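Porin (Pseudomonas aeruginosa, PDB 3T24) probably forms a beta-barrel channel through which small carboxylate-bearing solutes cross the bacterial outer membrane. Local coordinates at residues A[16-21]-A[44-49]; A[368-373]-A[394-399]; A[65-70]-A[97-102]; A[135-140]-A[158-163]. All coordinates share one frame; numbering follows the deposited sequence.

Contact 1: residues A[16-21]-A[44-49]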
# COMPACT_ATOMS: atom_id res chain seq x y z
N SER A 16 -22.46 -2.07 -2.56
CA SER A 16 -22.08 -1.48 -3.82
C SER A 16 -21.48 -2.52 -4.74
O SER A 16 -21.07 -3.60 -4.32
CB SER A 16 -21.09 -0.33 -3.59
OG SER A 16 -19.93 -0.80 -2.95
N ILE A 17 -21.49 -2.20 -6.02
CA ILE A 17 -20.91 -3.08 -6.98
C ILE A 17 -19.93 -2.23 -7.75
O ILE A 17 -20.26 -1.14 -8.23
CB ILE A 17 -21.98 -3.73 -7.88
CG1 ILE A 17 -21.33 -4.55 -9.00
CG2 ILE A 17 -22.94 -2.68 -8.44
CD1 ILE A 17 -20.32 -5.57 -8.49
N GLU A 18 -18.70 -2.68 -7.81
CA GLU A 18 -17.72 -1.97 -8.59
C GLU A 18 -17.38 -2.76 -9.85
O GLU A 18 -17.07 -3.96 -9.79
CB GLU A 18 -16.46 -1.71 -7.76
CG GLU A 18 -15.54 -0.69 -8.39
CD GLU A 18 -14.18 -0.60 -7.70
OE1 GLU A 18 -14.02 -1.25 -6.63
OE2 GLU A 18 -13.29 0.11 -8.22
N LEU A 19 -17.47 -2.09 -11.00
CA LEU A 19 -16.84 -2.56 -12.22
C LEU A 19 -15.40 -2.01 -12.34
O LEU A 19 -15.15 -0.80 -12.22
CB LEU A 19 -17.66 -2.14 -13.42
CG LEU A 19 -19.11 -2.62 -13.46
CD1 LEU A 19 -19.76 -2.14 -14.75
CD2 LEU A 19 -19.19 -4.14 -13.32
N ARG A 20 -14.45 -2.90 -12.60
CA ARG A 20 -13.05 -2.49 -12.59
C ARG A 20 -12.31 -3.10 -13.78
O ARG A 20 -12.29 -4.32 -13.96
CB ARG A 20 -12.39 -2.90 -11.26
CG ARG A 20 -11.19 -2.05 -10.87
CD ARG A 20 -10.93 -2.06 -9.35
NE ARG A 20 -10.08 -0.94 -8.98
CZ ARG A 20 -8.76 -1.02 -8.96
NH1 ARG A 20 -8.17 -2.16 -9.26
NH2 ARG A 20 -8.02 0.03 -8.63
N ASN A 21 -11.74 -2.23 -14.61
CA ASN A 21 -10.96 -2.69 -15.75
C ASN A 21 -9.48 -2.35 -15.58
O ASN A 21 -9.11 -1.20 -15.30
CB ASN A 21 -11.51 -2.12 -17.05
CG ASN A 21 -11.03 -2.90 -18.27
OD1 ASN A 21 -10.10 -2.49 -18.95
ND2 ASN A 21 -11.66 -4.05 -18.52
N GLY A 44 -12.80 -6.77 -13.62
CA GLY A 44 -13.17 -7.08 -12.25
C GLY A 44 -14.61 -6.71 -11.90
O GLY A 44 -15.16 -5.73 -12.43
N PHE A 45 -15.20 -7.49 -10.99
CA PHE A 45 -16.53 -7.25 -10.44
C PHE A 45 -16.38 -7.35 -8.93
O PHE A 45 -16.06 -8.43 -8.41
CB PHE A 45 -17.51 -8.33 -10.91
CG PHE A 45 -17.61 -8.45 -12.41
CD1 PHE A 45 -18.54 -7.71 -13.12
CD2 PHE A 45 -16.77 -9.30 -13.11
CE1 PHE A 45 -18.63 -7.80 -14.50
CE2 PHE A 45 -16.85 -9.41 -14.49
CZ PHE A 45 -17.79 -8.65 -15.19
N LEU A 46 -16.60 -6.24 -8.23
CA LEU A 46 -16.42 -6.21 -6.78
C LEU A 46 -17.71 -5.87 -6.03
O LEU A 46 -18.19 -4.72 -6.04
CB LEU A 46 -15.32 -5.22 -6.39
CG LEU A 46 -13.93 -5.49 -6.99
CD1 LEU A 46 -13.90 -5.08 -8.45
CD2 LEU A 46 -12.85 -4.74 -6.18
N LEU A 47 -18.24 -6.88 -5.35
CA LEU A 47 -19.46 -6.73 -4.59
C LEU A 47 -19.11 -6.54 -3.14
O LEU A 47 -18.48 -7.40 -2.52
CB LEU A 47 -20.36 -7.95 -4.75
CG LEU A 47 -21.20 -7.88 -6.01
CD1 LEU A 47 -21.68 -9.26 -6.44
CD2 LEU A 47 -22.37 -6.92 -5.79
N ARG A 48 -19.51 -5.39 -2.60
CA ARG A 48 -19.23 -5.06 -1.21
C ARG A 48 -20.50 -4.83 -0.39
O ARG A 48 -21.48 -4.21 -0.87
CB ARG A 48 -18.34 -3.84 -1.12
CG ARG A 48 -16.94 -4.05 -1.70
CD ARG A 48 -16.13 -2.80 -1.50
NE ARG A 48 -14.71 -2.99 -1.77
CZ ARG A 48 -14.13 -2.71 -2.93
NH1 ARG A 48 -14.85 -2.23 -3.95
NH2 ARG A 48 -12.82 -2.90 -3.08
N TYR A 49 -20.49 -5.34 0.83
CA TYR A 49 -21.56 -5.08 1.78
C TYR A 49 -21.01 -4.82 3.18
O TYR A 49 -20.16 -5.55 3.70
CB TYR A 49 -22.58 -6.23 1.81
CG TYR A 49 -23.55 -6.16 2.98
CD1 TYR A 49 -24.67 -5.34 2.93
CD2 TYR A 49 -23.31 -6.89 4.13
CE1 TYR A 49 -25.53 -5.26 4.00
CE2 TYR A 49 -24.16 -6.82 5.20
CZ TYR A 49 -25.27 -6.01 5.13
OH TYR A 49 -26.11 -5.96 6.21
O HOH W 1 -18.14 -2.60 -4.45
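Leu46 and Glu18 face each other as a hydrogen-bonded pair of two antiparallel strands, and their side chains leave the same face of the barrel wall side by side. Leu46, which buries the most surface here, forks between two polar neighbours: CD2 lies 3.7 Å from Glu18 OE1, while CD1 meets the aliphatic start of Arg20, 3.9 Å from its CB. Glu18 keeps CG anti to the backbone N (chi1 -166°) and stays extended, which carries its carboxylate past Leu46 to Arg48. There OE1 accepts a bond from Arg48 NH1 at 3.0 Å, nearly along its own C-O axis and in the guanidinium plane. The other oxygen, OE2, makes a longer ion pair with Arg20 NE (3.5 Å) and is hydrogen-bonded to Ser395 OG, while Arg20 NH1 holds the carbonyls of Arg131 and Leu132. Two arginines flanking a buried carboxylate would be expected to keep it ionised.

Ser16 pairs with Arg48 through two backbone bonds. Its small OG suits this place, binding a water at 2.9 Å that in turn donates to Leu46 O at 2.7 Å. The other face is apolar: Ile17 CD1 packs on Leu47 CG at 3.5 Å, and Leu19 CD2 on Phe45 CD1 at 3.6 Å; a detergent touches Leu47. Charged within and greasy without, this is the beta hairpin of a porin wall.

Contact 2: residues A[368-373]-A[394-399]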
# COMPACT_ATOMS: atom_id res chain seq x y z
N LYS A 368 -21.02 10.20 -14.72
CA LYS A 368 -20.55 10.74 -13.45
C LYS A 368 -19.91 9.67 -12.56
O LYS A 368 -20.40 8.54 -12.47
CB LYS A 368 -21.67 11.46 -12.70
CG LYS A 368 -21.20 12.14 -11.43
CD LYS A 368 -22.35 12.80 -10.68
CE LYS A 368 -21.88 13.38 -9.35
NZ LYS A 368 -20.84 14.42 -9.54
N ASN A 369 -18.81 10.04 -11.91
CA ASN A 369 -18.10 9.15 -10.99
C ASN A 369 -17.27 8.07 -11.66
O ASN A 369 -16.53 7.36 -10.98
CB ASN A 369 -19.06 8.54 -9.97
CG ASN A 369 -19.72 9.59 -9.11
OD1 ASN A 369 -19.32 10.75 -9.12
ND2 ASN A 369 -20.73 9.18 -8.36
N LEU A 370 -17.39 7.93 -12.97
CA LEU A 370 -16.50 7.03 -13.69
C LEU A 370 -15.08 7.53 -13.49
O LEU A 370 -14.80 8.71 -13.73
CB LEU A 370 -16.84 6.99 -15.18
CG LEU A 370 -15.87 6.18 -16.05
CD1 LEU A 370 -15.97 4.69 -15.76
CD2 LEU A 370 -16.13 6.45 -17.52
N GLY A 371 -14.21 6.65 -13.04
CA GLY A 371 -12.81 6.99 -12.85
C GLY A 371 -11.88 6.32 -13.85
O GLY A 371 -12.02 5.14 -14.16
N VAL A 372 -10.91 7.09 -14.35
CA VAL A 372 -9.92 6.55 -15.27
C VAL A 372 -8.53 7.06 -14.88
O VAL A 372 -8.34 8.26 -14.65
CB VAL A 372 -10.24 6.95 -16.73
CG1 VAL A 372 -10.43 8.45 -16.82
CG2 VAL A 372 -9.15 6.50 -17.66
N LYS A 373 -7.58 6.15 -14.77
CA LYS A 373 -6.25 6.55 -14.31
C LYS A 373 -5.15 5.88 -15.12
O LYS A 373 -5.14 4.66 -15.27
CB LYS A 373 -6.06 6.26 -12.81
CG LYS A 373 -4.79 6.88 -12.21
CD LYS A 373 -4.83 6.88 -10.68
CE LYS A 373 -3.61 7.62 -10.09
NZ LYS A 373 -3.62 7.73 -8.59
N VAL A 394 -9.61 1.50 -15.17
CA VAL A 394 -10.92 2.12 -15.36
C VAL A 394 -11.86 1.62 -14.28
O VAL A 394 -12.02 0.42 -14.09
CB VAL A 394 -11.55 1.79 -16.73
CG1 VAL A 394 -12.98 2.33 -16.78
CG2 VAL A 394 -10.72 2.37 -17.88
N SER A 395 -12.48 2.55 -13.56
CA SER A 395 -13.23 2.18 -12.38
C SER A 395 -14.58 2.90 -12.22
O SER A 395 -14.68 4.12 -12.33
CB SER A 395 -12.36 2.36 -11.13
OG SER A 395 -13.09 2.06 -9.96
N TYR A 396 -15.62 2.13 -11.94
CA TYR A 396 -16.94 2.71 -11.72
C TYR A 396 -17.62 1.98 -10.58
O TYR A 396 -17.82 0.77 -10.65
CB TYR A 396 -17.80 2.62 -12.98
CG TYR A 396 -19.14 3.30 -12.83
CD1 TYR A 396 -19.23 4.68 -12.88
CD2 TYR A 396 -20.31 2.57 -12.64
CE1 TYR A 396 -20.45 5.33 -12.75
CE2 TYR A 396 -21.54 3.21 -12.51
CZ TYR A 396 -21.60 4.60 -12.57
OH TYR A 396 -22.80 5.27 -12.43
N THR A 397 -17.98 2.73 -9.53
CA THR A 397 -18.65 2.16 -8.37
C THR A 397 -20.13 2.57 -8.27
O THR A 397 -20.46 3.75 -8.26
CB THR A 397 -17.93 2.55 -7.06
OG1 THR A 397 -16.59 2.03 -7.06
CG2 THR A 397 -18.70 2.01 -5.86
N LEU A 398 -21.02 1.58 -8.19
CA LEU A 398 -22.45 1.86 -8.09
C LEU A 398 -23.03 1.36 -6.78
O LEU A 398 -23.14 0.15 -6.55
CB LEU A 398 -23.21 1.24 -9.26
CG LEU A 398 -24.74 1.39 -9.20
CD1 LEU A 398 -25.18 2.87 -9.28
CD2 LEU A 398 -25.41 0.57 -10.28
N PRO A 399 -23.41 2.29 -5.90
CA PRO A 399 -24.09 1.96 -4.65
C PRO A 399 -25.34 1.17 -4.97
O PRO A 399 -25.96 1.42 -6.00
CB PRO A 399 -24.51 3.32 -4.11
CG PRO A 399 -23.57 4.30 -4.76
CD PRO A 399 -23.30 3.74 -6.11
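Val394, Ser395 and Tyr396, on the last strand of the barrel, meet Leu370 to Val372 in an antiparallel hairpin at its surface. Val394 comes first, a branched residue suited to an extended chain on the apolar face. Its CG1 is anti to the backbone N (chi1 173°) and rests 3.9 Å from Leu370 CD1; its CG2 only brushes Val372 CG2, at 4.4 Å. The CA of Val394 also approaches Gly371 O at 3.4 Å, a CA-H...O contact to the same oxygen that accepts from Ser395 N.

Ser395 faces Gly371 with both backbone groups. Gly371 N donates to Ser395 O and Ser395 N to Gly371 O, each at 2.7 Å and both close to straight. The small serine side chain leaves on the face opposite to Val394. Strand 14-30 pairs with this strand on its other edge, where the first and last strands close the barrel.

Tyr396 lies across from Leu370, next to the stretch Lys368 to Leu370. Leu370 crosses it at about a right angle, with CD1 lying 3.9 Å from Tyr396 CB. With CG anti to the backbone N (chi1 -176°), the ring lies alongside the Lys368-Leu370 backbone and turns its edge to it: Tyr396 CD1 stands 3.7 Å from Leu370 CA, and in the ring plane Tyr396 CE1 comes within 3.2 Å of Lys368 O.

Contact 3: residues A[65-70]-A[97-102]. With C8E ((hydroxyethyloxy)tri(ethyloxy)octane), chain N.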
# COMPACT_ATOMS: atom_id res chain seq x y z
N ILE A 65 -17.69 -9.70 1.23
CA ILE A 65 -16.97 -9.26 0.05
C ILE A 65 -17.03 -10.35 -1.03
O ILE A 65 -16.78 -11.53 -0.77
CB ILE A 65 -15.51 -8.89 0.43
CG1 ILE A 65 -14.94 -7.88 -0.54
CG2 ILE A 65 -14.64 -10.12 0.55
CD1 ILE A 65 -15.43 -6.49 -0.30
N GLY A 66 -17.41 -9.94 -2.24
CA GLY A 66 -17.42 -10.82 -3.40
C GLY A 66 -16.55 -10.25 -4.51
O GLY A 66 -16.90 -9.27 -5.17
N LEU A 67 -15.40 -10.87 -4.73
CA LEU A 67 -14.45 -10.36 -5.71
C LEU A 67 -14.27 -11.36 -6.86
O LEU A 67 -13.88 -12.51 -6.64
CB LEU A 67 -13.12 -10.06 -5.04
CG LEU A 67 -13.18 -9.16 -3.80
CD1 LEU A 67 -11.85 -9.17 -3.07
CD2 LEU A 67 -13.58 -7.74 -4.18
N LEU A 68 -14.56 -10.92 -8.07
CA LEU A 68 -14.40 -11.80 -9.22
C LEU A 68 -13.54 -11.14 -10.26
O LEU A 68 -13.88 -10.06 -10.76
CB LEU A 68 -15.74 -12.14 -9.86
CG LEU A 68 -15.63 -12.86 -11.21
CD1 LEU A 68 -14.85 -14.17 -11.10
CD2 LEU A 68 -17.00 -13.13 -11.74
N GLY A 69 -12.43 -11.80 -10.60
CA GLY A 69 -11.55 -11.34 -11.65
C GLY A 69 -11.52 -12.29 -12.83
O GLY A 69 -11.52 -13.51 -12.68
N VAL A 70 -11.48 -11.72 -14.03
CA VAL A 70 -11.40 -12.54 -15.22
C VAL A 70 -10.42 -11.96 -16.22
O VAL A 70 -10.53 -10.80 -16.62
CB VAL A 70 -12.81 -12.79 -15.85
CG1 VAL A 70 -13.81 -11.75 -15.38
CG2 VAL A 70 -12.74 -12.83 -17.34
N TYR A 97 -10.59 -15.83 -11.19
CA TYR A 97 -10.03 -15.93 -9.85
C TYR A 97 -10.75 -14.91 -8.96
O TYR A 97 -11.58 -14.14 -9.43
CB TYR A 97 -8.50 -15.69 -9.89
CG TYR A 97 -8.12 -14.35 -10.48
CD1 TYR A 97 -7.91 -13.25 -9.66
CD2 TYR A 97 -8.03 -14.17 -11.85
CE1 TYR A 97 -7.60 -12.00 -10.20
CE2 TYR A 97 -7.71 -12.93 -12.40
CZ TYR A 97 -7.49 -11.85 -11.57
OH TYR A 97 -7.18 -10.63 -12.10
N GLY A 98 -10.42 -14.92 -7.68
CA GLY A 98 -11.02 -14.02 -6.73
C GLY A 98 -11.41 -14.77 -5.46
O GLY A 98 -10.92 -15.87 -5.19
N GLU A 99 -12.31 -14.16 -4.68
CA GLU A 99 -12.68 -14.70 -3.39
C GLU A 99 -13.97 -14.11 -2.85
O GLU A 99 -14.43 -13.05 -3.29
CB GLU A 99 -11.56 -14.44 -2.38
CG GLU A 99 -11.12 -12.98 -2.36
CD GLU A 99 -10.28 -12.63 -1.15
OE1 GLU A 99 -10.24 -13.43 -0.19
OE2 GLU A 99 -9.65 -11.55 -1.13
N ALA A 100 -14.55 -14.81 -1.88
CA ALA A 100 -15.67 -14.30 -1.12
C ALA A 100 -15.23 -14.27 0.32
O ALA A 100 -14.60 -15.21 0.81
CB ALA A 100 -16.91 -15.19 -1.31
N GLY A 101 -15.53 -13.18 1.00
CA GLY A 101 -15.08 -13.00 2.37
C GLY A 101 -16.19 -12.49 3.25
O GLY A 101 -16.98 -11.63 2.84
N ILE A 102 -16.25 -13.04 4.46
CA ILE A 102 -17.15 -12.56 5.49
C ILE A 102 -16.32 -12.07 6.68
O ILE A 102 -15.27 -12.62 6.99
CB ILE A 102 -18.09 -13.67 5.97
CG1 ILE A 102 -19.08 -14.03 4.86
CG2 ILE A 102 -18.88 -13.21 7.20
CD1 ILE A 102 -20.37 -13.22 4.92
C7 C8E N . -21.80 -9.42 -1.70
C8 C8E N . -20.81 -10.51 -1.31
O9 C8E N . -21.51 -11.71 -1.03
C10 C8E N . -20.70 -12.87 -1.14
C11 C8E N . -20.93 -13.60 0.17
O12 C8E N . -20.67 -14.99 0.05
C13 C8E N . -19.71 -15.39 1.01
C14 C8E N . -19.41 -16.88 0.89
O15 C8E N . -18.71 -17.27 2.05
C16 C8E N . -17.31 -17.15 1.88
C17 C8E N . -16.65 -18.49 2.20
O18 C8E N . -17.07 -19.52 1.34
C19 C8E N . -16.01 -20.40 1.01
C20 C8E N . -16.28 -21.82 1.51
O21 C8E N . -17.36 -21.84 2.42
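Ile65, Leu67 and Gly69 exchange backbone hydrogen bonds with Gly101, Glu99 and Tyr97, six in all, between strands that run exactly antiparallel. Two CA-H...O contacts lie between them, Ala100 CA to Ile65 O at 3.0 Å and Gly98 CA to Leu67 O at 3.2 Å. Gly98 has backbone angles at which a side chain would be jammed against the preceding carbonyl, a conformation that suits glycine.

The aromatic contact is at Gly69. Tyr97 has CG between its backbone N and carbonyl carbon (chi1 58°), which folds the ring across the strand until one face covers Gly69; CA stands 4.2 Å from the ring centroid of Tyr97, only 13° off the normal. This is the aromatic rescue of glycine: the ring shields a bare backbone, at a place where any CB would collide with it. Ile65 does something similar at the other end, its CG2 lying 3.4 Å from Gly101 CA.

Apolar contact joins Leu67 and Glu99, whose side chains run alongside each other, CD1 of Leu67 being 3.9 Å from Glu99 CG. The Glu99 carboxylate goes further, OE2 being hydrogen-bonded to Thr136 OG1. On the reverse face a detergent chain lies over both strands on the outer surface, its C13 lying 3.6 Å from Ala100 CB and its C8 3.6 Å from Gly66 N, where small residues let it come close to the backbone.

Strand 33-50 flanks the 65-70 side, with Leu46 against Leu67 and Arg48 against Ile65, while Leu132 and Leu133, in a loop, pack on Tyr97.

Contact 4: residues A[135-140]-A[158-163]. With SO4 (sulfate ion), chain F.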
# COMPACT_ATOMS: atom_id res chain seq x y z
N GLN A 135 -5.40 -7.32 -2.24
CA GLN A 135 -4.85 -8.34 -1.37
C GLN A 135 -5.66 -8.27 -0.07
O GLN A 135 -5.94 -7.19 0.43
CB GLN A 135 -3.37 -8.00 -1.09
CG GLN A 135 -2.64 -8.91 -0.12
CD GLN A 135 -1.26 -8.39 0.24
OE1 GLN A 135 -1.08 -7.20 0.49
NE2 GLN A 135 -0.26 -9.29 0.25
N THR A 136 -6.07 -9.42 0.46
CA THR A 136 -6.77 -9.45 1.74
C THR A 136 -6.14 -10.47 2.67
O THR A 136 -5.37 -11.32 2.23
CB THR A 136 -8.25 -9.85 1.58
OG1 THR A 136 -8.33 -11.23 1.21
CG2 THR A 136 -8.96 -8.98 0.52
N PHE A 137 -6.51 -10.42 3.94
CA PHE A 137 -5.97 -11.34 4.95
C PHE A 137 -7.09 -11.98 5.76
O PHE A 137 -8.19 -11.44 5.84
CB PHE A 137 -5.03 -10.58 5.89
CG PHE A 137 -3.77 -10.09 5.23
CD1 PHE A 137 -3.76 -8.90 4.55
CD2 PHE A 137 -2.62 -10.85 5.27
CE1 PHE A 137 -2.63 -8.48 3.92
CE2 PHE A 137 -1.46 -10.42 4.65
CZ PHE A 137 -1.46 -9.23 3.98
N GLN A 138 -6.81 -13.12 6.38
CA GLN A 138 -7.73 -13.72 7.33
C GLN A 138 -7.13 -13.61 8.73
O GLN A 138 -5.95 -13.88 8.93
CB GLN A 138 -7.98 -15.19 6.99
CG GLN A 138 -8.48 -15.43 5.58
CD GLN A 138 -9.91 -14.95 5.37
OE1 GLN A 138 -10.80 -15.26 6.16
NE2 GLN A 138 -10.13 -14.17 4.32
N GLY A 139 -7.93 -13.23 9.70
CA GLY A 139 -7.44 -13.14 11.06
C GLY A 139 -8.41 -12.37 11.93
O GLY A 139 -9.61 -12.39 11.70
N GLY A 140 -7.88 -11.68 12.92
CA GLY A 140 -8.69 -10.92 13.85
C GLY A 140 -7.95 -9.66 14.23
O GLY A 140 -6.73 -9.68 14.41
N LYS A 158 -3.53 -14.71 9.80
CA LYS A 158 -3.13 -16.10 9.68
C LYS A 158 -2.86 -16.52 8.24
O LYS A 158 -2.16 -17.50 8.00
CB LYS A 158 -4.22 -17.01 10.27
CG LYS A 158 -4.44 -16.83 11.75
CD LYS A 158 -5.66 -17.62 12.23
CE LYS A 158 -5.84 -17.49 13.75
NZ LYS A 158 -7.15 -18.03 14.23
N LYS A 159 -3.43 -15.78 7.30
CA LYS A 159 -3.51 -16.20 5.91
C LYS A 159 -3.62 -14.96 5.05
O LYS A 159 -4.16 -13.94 5.49
CB LYS A 159 -4.77 -17.03 5.69
CG LYS A 159 -4.74 -18.42 6.27
CD LYS A 159 -4.01 -19.30 5.30
CE LYS A 159 -3.02 -20.17 6.01
NZ LYS A 159 -3.72 -21.26 6.72
N VAL A 160 -3.13 -15.07 3.83
CA VAL A 160 -3.20 -13.98 2.89
C VAL A 160 -3.84 -14.48 1.62
O VAL A 160 -3.69 -15.66 1.25
CB VAL A 160 -1.80 -13.38 2.60
CG1 VAL A 160 -0.87 -14.46 2.09
CG2 VAL A 160 -1.92 -12.22 1.63
N ASN A 161 -4.62 -13.61 1.00
CA ASN A 161 -5.24 -13.93 -0.28
C ASN A 161 -4.72 -12.89 -1.22
O ASN A 161 -5.15 -11.73 -1.18
CB ASN A 161 -6.77 -13.90 -0.22
CG ASN A 161 -7.43 -14.31 -1.55
OD1 ASN A 161 -7.02 -13.86 -2.62
ND2 ASN A 161 -8.44 -15.19 -1.47
N GLN A 162 -3.75 -13.31 -2.03
CA GLN A 162 -3.06 -12.39 -2.91
C GLN A 162 -4.02 -11.89 -3.98
O GLN A 162 -5.04 -12.51 -4.28
CB GLN A 162 -1.85 -13.07 -3.54
CG GLN A 162 -0.87 -13.67 -2.55
CD GLN A 162 -0.11 -12.62 -1.73
OE1 GLN A 162 -0.48 -11.45 -1.73
NE2 GLN A 162 0.95 -13.05 -1.04
N ARG A 163 -3.69 -10.75 -4.56
CA ARG A 163 -4.55 -10.08 -5.53
C ARG A 163 -4.91 -10.92 -6.77
O ARG A 163 -5.98 -10.77 -7.34
CB ARG A 163 -3.83 -8.81 -5.97
CG ARG A 163 -2.45 -9.10 -6.52
CD ARG A 163 -1.78 -7.82 -6.94
NE ARG A 163 -0.44 -8.03 -7.49
CZ ARG A 163 0.44 -7.04 -7.62
NH1 ARG A 163 0.10 -5.82 -7.23
NH2 ARG A 163 1.66 -7.27 -8.12
S SO4 F . 2.42 -3.63 -8.26
O1 SO4 F . 2.83 -2.58 -7.34
O2 SO4 F . 1.05 -3.40 -8.73
O3 SO4 F . 3.26 -3.68 -9.45
O4 SO4 F . 2.50 -4.90 -7.54
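A classic beta bulge, in which Lys158 and Lys159 both face Gln138, lies where the short strand 136-138 pairs with strand 150-161. Gln138 O takes the N-H of Lys158 at 2.7 Å in an almost straight bond, while Gln138 N donates to Lys159 O at 2.9 Å. Beyond it the chain turns a corner at Gly139, whose backbone angles suit a residue without a side chain. Both lysines lead their ammonium ends away, and Lys159 leaves its CB 3.9 Å from the CB of Gln138.

Next along, Phe137 and Val160 form a buried non-hydrogen-bonded pair. Val160 has CG2 anti to its backbone N, and this methyl sits over one face of the ring, 4.0 Å from the Phe137 centroid and 28° off the normal. The branched valine thus offers a methyl to the flat ring face, a CH-pi contact. The same CG2 lies 3.6 Å from Gln135 NE2, which donates to Gln162 OE1 at 2.9 Å. That bond is bent (135°), with the acceptor tilted out of the Gln135 amide plane. On its other side the amide is fixed by Gln135 OE1 accepting from Asn128 N.

Arg163, extended from CG to NE, reaches a sulfate probably taken from the crystallisation liquor. NH1 and NH2 of Arg163 both grip sulfate O4, each at 2.6 Å; Ser130, Arg131 and Arg391 bind the ion too. Such a cluster of arginines holding an anion is consistent with the basic pore lining of OprD-family carboxylate channels.

In the fold
Contacts 1, 2 and 3 are adjoining pieces of one barrel wall: strand 14-30 of contact 1 bonds to strand 386-399 of contact 2, while strand 33-50 bonds to strand 58-73 of contact 3. Contact 4 stands apart from the first two but meets contact 3, through Glu99 with Thr136 and Tyr97 with Arg163. Contact 2 is a surface contact with no buried residue; contacts 1, 3 and 4 are partly buried. All are held by backbone bonds. To these contact 1 adds salt bridges, contact 2 a tyrosine edge, contact 3 glycines covered by larger side chains, and contact 4, nearest the chain's centre, side-chain amides, a CH-pi pair and a bulge, with an arginine at its end holding a sulfate.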